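Local coordinates for periplasmic binding protein/LacI transcriptional regulator (Burkholderia graminis C4D1M, PDB 5HQJ) that binds D-arabinose between its two lobes and probably serves as the sugar-capturing solute-binding component of an ABC transporter, at residues S218-N230 and L249-I261. Residues are numbered along the deposited sequence; the frame is centred on the assembly and turned at random.
With 64K (alpha-D-arabinopyranose), chain B.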
# COMPACT_ATOMS: atom_id res chain seq x y z
N SER A 218 -4.07 -3.73 -4.78
CA SER A 218 -4.20 -3.56 -3.34
C SER A 218 -4.14 -4.93 -2.64
O SER A 218 -4.16 -5.95 -3.29
CB SER A 218 -5.50 -2.83 -3.00
OG SER A 218 -6.60 -3.67 -3.23
N GLN A 219 -4.01 -4.96 -1.32
CA GLN A 219 -3.64 -6.22 -0.69
C GLN A 219 -4.74 -7.28 -0.82
O GLN A 219 -4.41 -8.45 -0.79
CB GLN A 219 -3.24 -6.04 0.79
CG GLN A 219 -4.11 -5.14 1.63
CD GLN A 219 -5.54 -5.61 1.67
OE1 GLN A 219 -6.40 -5.06 0.98
NE2 GLN A 219 -5.80 -6.62 2.47
N VAL A 220 -5.99 -6.89 -1.02
CA VAL A 220 -7.12 -7.85 -1.19
C VAL A 220 -7.22 -8.57 -2.57
O VAL A 220 -7.92 -9.60 -2.72
CB VAL A 220 -8.46 -7.14 -0.96
CG1 VAL A 220 -8.91 -6.37 -2.21
CG2 VAL A 220 -9.52 -8.12 -0.51
N GLY A 221 -6.53 -8.05 -3.57
CA GLY A 221 -6.74 -8.58 -4.90
C GLY A 221 -6.26 -10.00 -5.03
O GLY A 221 -6.96 -10.88 -5.58
N GLY A 222 -5.06 -10.27 -4.50
CA GLY A 222 -4.54 -11.62 -4.50
C GLY A 222 -5.45 -12.61 -3.78
O GLY A 222 -5.80 -13.65 -4.32
N PRO A 223 -5.77 -12.33 -2.51
CA PRO A 223 -6.62 -13.24 -1.74
C PRO A 223 -7.97 -13.45 -2.41
O PRO A 223 -8.45 -14.59 -2.43
CB PRO A 223 -6.72 -12.53 -0.37
CG PRO A 223 -5.42 -11.73 -0.32
CD PRO A 223 -5.18 -11.27 -1.68
N ALA A 224 -8.55 -12.40 -3.01
CA ALA A 224 -9.86 -12.57 -3.63
C ALA A 224 -9.77 -13.47 -4.88
O ALA A 224 -10.58 -14.36 -5.06
CB ALA A 224 -10.45 -11.25 -3.99
N VAL A 225 -8.79 -13.22 -5.72
CA VAL A 225 -8.64 -14.03 -6.91
C VAL A 225 -8.37 -15.50 -6.56
O VAL A 225 -8.98 -16.43 -7.11
CB VAL A 225 -7.53 -13.50 -7.80
CG1 VAL A 225 -7.29 -14.44 -8.97
CG2 VAL A 225 -7.95 -12.18 -8.38
N ALA A 226 -7.52 -15.73 -5.57
CA ALA A 226 -7.22 -17.09 -5.19
C ALA A 226 -8.47 -17.73 -4.61
O ALA A 226 -8.71 -18.91 -4.88
CB ALA A 226 -6.05 -17.13 -4.22
N LYS A 227 -9.29 -16.99 -3.84
CA LYS A 227 -10.46 -17.58 -3.21
C LYS A 227 -11.43 -18.03 -4.32
O LYS A 227 -11.97 -19.14 -4.28
CB LYS A 227 -11.13 -16.59 -2.27
CG LYS A 227 -12.34 -17.19 -1.57
CD LYS A 227 -12.89 -16.27 -0.50
CE LYS A 227 -12.46 -16.70 0.89
NZ LYS A 227 -13.43 -16.24 1.91
N VAL A 228 -11.59 -17.18 -5.32
CA VAL A 228 -12.60 -17.42 -6.37
C VAL A 228 -12.16 -18.55 -7.29
O VAL A 228 -12.97 -19.42 -7.66
CB VAL A 228 -12.87 -16.15 -7.14
CG1 VAL A 228 -13.76 -16.44 -8.38
CG2 VAL A 228 -13.57 -15.14 -6.22
N LEU A 229 -10.88 -18.57 -7.63
CA LEU A 229 -10.34 -19.63 -8.46
C LEU A 229 -10.37 -20.99 -7.77
O LEU A 229 -10.33 -22.02 -8.45
CB LEU A 229 -8.91 -19.29 -8.87
CG LEU A 229 -8.81 -18.15 -9.89
CD1 LEU A 229 -7.34 -18.03 -10.26
CD2 LEU A 229 -9.64 -18.37 -11.13
N ASN A 230 -10.45 -21.00 -6.45
CA ASN A 230 -10.44 -22.24 -5.72
C ASN A 230 -11.87 -22.68 -5.39
O ASN A 230 -12.16 -23.11 -4.27
CB ASN A 230 -9.61 -22.11 -4.44
CG ASN A 230 -9.09 -23.45 -3.92
OD1 ASN A 230 -9.31 -24.50 -4.53
ND2 ASN A 230 -8.38 -23.42 -2.80
N LEU A 249 0.65 -10.80 2.11
CA LEU A 249 -0.30 -11.42 3.04
C LEU A 249 -0.29 -12.93 2.93
O LEU A 249 -0.15 -13.45 1.84
CB LEU A 249 -1.72 -10.96 2.74
CG LEU A 249 -2.30 -9.71 3.36
CD1 LEU A 249 -1.47 -8.50 2.99
CD2 LEU A 249 -3.74 -9.61 2.85
N PRO A 250 -0.46 -13.65 4.07
CA PRO A 250 -0.33 -15.12 3.99
C PRO A 250 -1.19 -15.79 2.90
O PRO A 250 -0.76 -16.70 2.23
CB PRO A 250 -0.76 -15.56 5.39
CG PRO A 250 -0.35 -14.42 6.27
CD PRO A 250 -0.62 -13.18 5.45
N ASP A 251 -2.40 -15.28 2.71
CA ASP A 251 -3.30 -15.80 1.66
C ASP A 251 -2.73 -15.61 0.25
O ASP A 251 -2.92 -16.45 -0.65
CB ASP A 251 -4.67 -15.12 1.74
CG ASP A 251 -5.51 -15.64 2.90
OD1 ASP A 251 -5.41 -16.83 3.23
OD2 ASP A 251 -6.29 -14.84 3.47
N THR A 252 -2.05 -14.50 0.06
CA THR A 252 -1.41 -14.19 -1.21
C THR A 252 -0.23 -15.13 -1.47
O THR A 252 -0.06 -15.69 -2.57
CB THR A 252 -0.94 -12.71 -1.21
OG1 THR A 252 -2.04 -11.84 -0.97
CG2 THR A 252 -0.34 -12.34 -2.52
N LEU A 253 0.60 -15.31 -0.43
CA LEU A 253 1.68 -16.26 -0.50
C LEU A 253 1.15 -17.67 -0.72
O LEU A 253 1.69 -18.41 -1.52
CB LEU A 253 2.50 -16.18 0.77
CG LEU A 253 3.38 -14.94 0.91
CD1 LEU A 253 4.00 -15.01 2.28
CD2 LEU A 253 4.45 -14.91 -0.18
N LYS A 254 0.04 -18.02 -0.06
CA LYS A 254 -0.53 -19.35 -0.28
C LYS A 254 -1.01 -19.46 -1.72
O LYS A 254 -0.82 -20.48 -2.40
CB LYS A 254 -1.69 -19.63 0.68
CG LYS A 254 -2.21 -21.06 0.57
CD LYS A 254 -3.37 -21.34 1.52
CE LYS A 254 -3.91 -22.75 1.32
NZ LYS A 254 -2.82 -23.77 1.14
N GLY A 255 -1.60 -18.39 -2.23
CA GLY A 255 -2.04 -18.39 -3.61
C GLY A 255 -0.89 -18.58 -4.60
O GLY A 255 -1.04 -19.25 -5.62
N LEU A 256 0.24 -17.96 -4.30
CA LEU A 256 1.43 -18.09 -5.12
C LEU A 256 1.99 -19.53 -5.05
O LEU A 256 2.36 -20.13 -6.07
CB LEU A 256 2.48 -17.06 -4.66
CG LEU A 256 3.78 -16.85 -5.44
CD1 LEU A 256 3.50 -16.38 -6.89
CD2 LEU A 256 4.70 -15.87 -4.66
N LYS A 257 2.06 -20.04 -3.82
CA LYS A 257 2.40 -21.45 -3.59
C LYS A 257 1.52 -22.38 -4.42
O LYS A 257 2.02 -23.28 -5.10
CB LYS A 257 2.24 -21.81 -2.11
CG LYS A 257 3.46 -22.49 -1.48
CD LYS A 257 3.10 -23.13 -0.14
CE LYS A 257 4.33 -23.31 0.75
NZ LYS A 257 4.40 -22.31 1.86
N ASP A 258 0.20 -22.17 -4.34
CA ASP A 258 -0.81 -23.06 -4.95
C ASP A 258 -0.98 -22.90 -6.47
O ASP A 258 -1.69 -23.68 -7.08
CB ASP A 258 -2.19 -22.83 -4.32
CG ASP A 258 -2.28 -23.32 -2.89
OD1 ASP A 258 -1.41 -24.09 -2.47
OD2 ASP A 258 -3.27 -22.93 -2.21
N GLY A 259 -0.38 -21.86 -7.04
CA GLY A 259 -0.47 -21.64 -8.49
C GLY A 259 -1.62 -20.77 -8.94
O GLY A 259 -1.92 -20.64 -10.13
N TYR A 260 -2.34 -20.19 -7.98
CA TYR A 260 -3.47 -19.30 -8.30
C TYR A 260 -3.01 -17.87 -8.61
O TYR A 260 -3.74 -17.10 -9.25
CB TYR A 260 -4.46 -19.30 -7.14
CG TYR A 260 -5.17 -20.59 -6.93
CD1 TYR A 260 -6.00 -21.08 -7.90
CD2 TYR A 260 -5.01 -21.31 -5.75
CE1 TYR A 260 -6.68 -22.27 -7.73
CE2 TYR A 260 -5.69 -22.51 -5.57
CZ TYR A 260 -6.52 -22.98 -6.58
OH TYR A 260 -7.22 -24.17 -6.47
N ILE A 261 -1.83 -17.53 -8.11
CA ILE A 261 -1.17 -16.26 -8.34
C ILE A 261 0.19 -16.56 -8.95
O ILE A 261 0.86 -17.50 -8.51
CB ILE A 261 -1.07 -15.48 -7.00
CG1 ILE A 261 -2.49 -15.24 -6.44
CG2 ILE A 261 -0.27 -14.16 -7.13
CD1 ILE A 261 -2.54 -14.60 -5.08
O2 64K B . 0.36 0.12 -0.01
C2 64K B . -1.03 -0.32 0.17
C3 64K B . -1.02 -1.81 0.28
O3 64K B . -0.82 -2.36 -1.01
C4 64K B . -2.35 -2.36 0.77
O4 64K B . -3.40 -2.19 -0.20
C5 64K B . -2.76 -1.66 1.99
O5 64K B . -2.95 -0.26 1.68
C1 64K B . -1.59 0.29 1.42
O1 64K B . -1.71 1.65 1.24
O HOH W 1 -1.43 -9.47 -0.37
O HOH W 2 -5.80 -25.08 -2.87
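Two neighbouring helices of one α/β lobe of the periplasmic binding protein fold, 221-229 and 250-258, pack at 49° with their axes 8.1 Å apart, each following a strand of the parallel part of the lobe's sheet. G222 and G255, without side chains, permit the close approach: CD1 of I261 reaches within 3.5 Å of G222 O, and A226 CB lies 4.2 Å from G255 CA. A226 CB also packs on Y260 CB. At the N-terminal ends, L249 CD1 meets Q219 CB (3.7 Å), and P223 CD rests 3.3 Å from T252 OG1, its ring crossing the D251 side chain at about a right angle. At the other end, L229 and Y260 run past each other in opposite directions, L229 CB 3.6 Å from CD1 of the ring. With Y260 CG anti to its carbonyl carbon (chi1 -68°), the ring extends to N230, where OH gives a weak hydrogen bond to OD1 (2.9 Å); A226 O lies over one ring face, and K238 adds a cation-pi contact. Between Q219 and the start of helix 250-258, one water donates to Q219 O. The contact is thus mainly apolar, while Q219 gives its backbone N-H to arabinose O4 (3.0 Å).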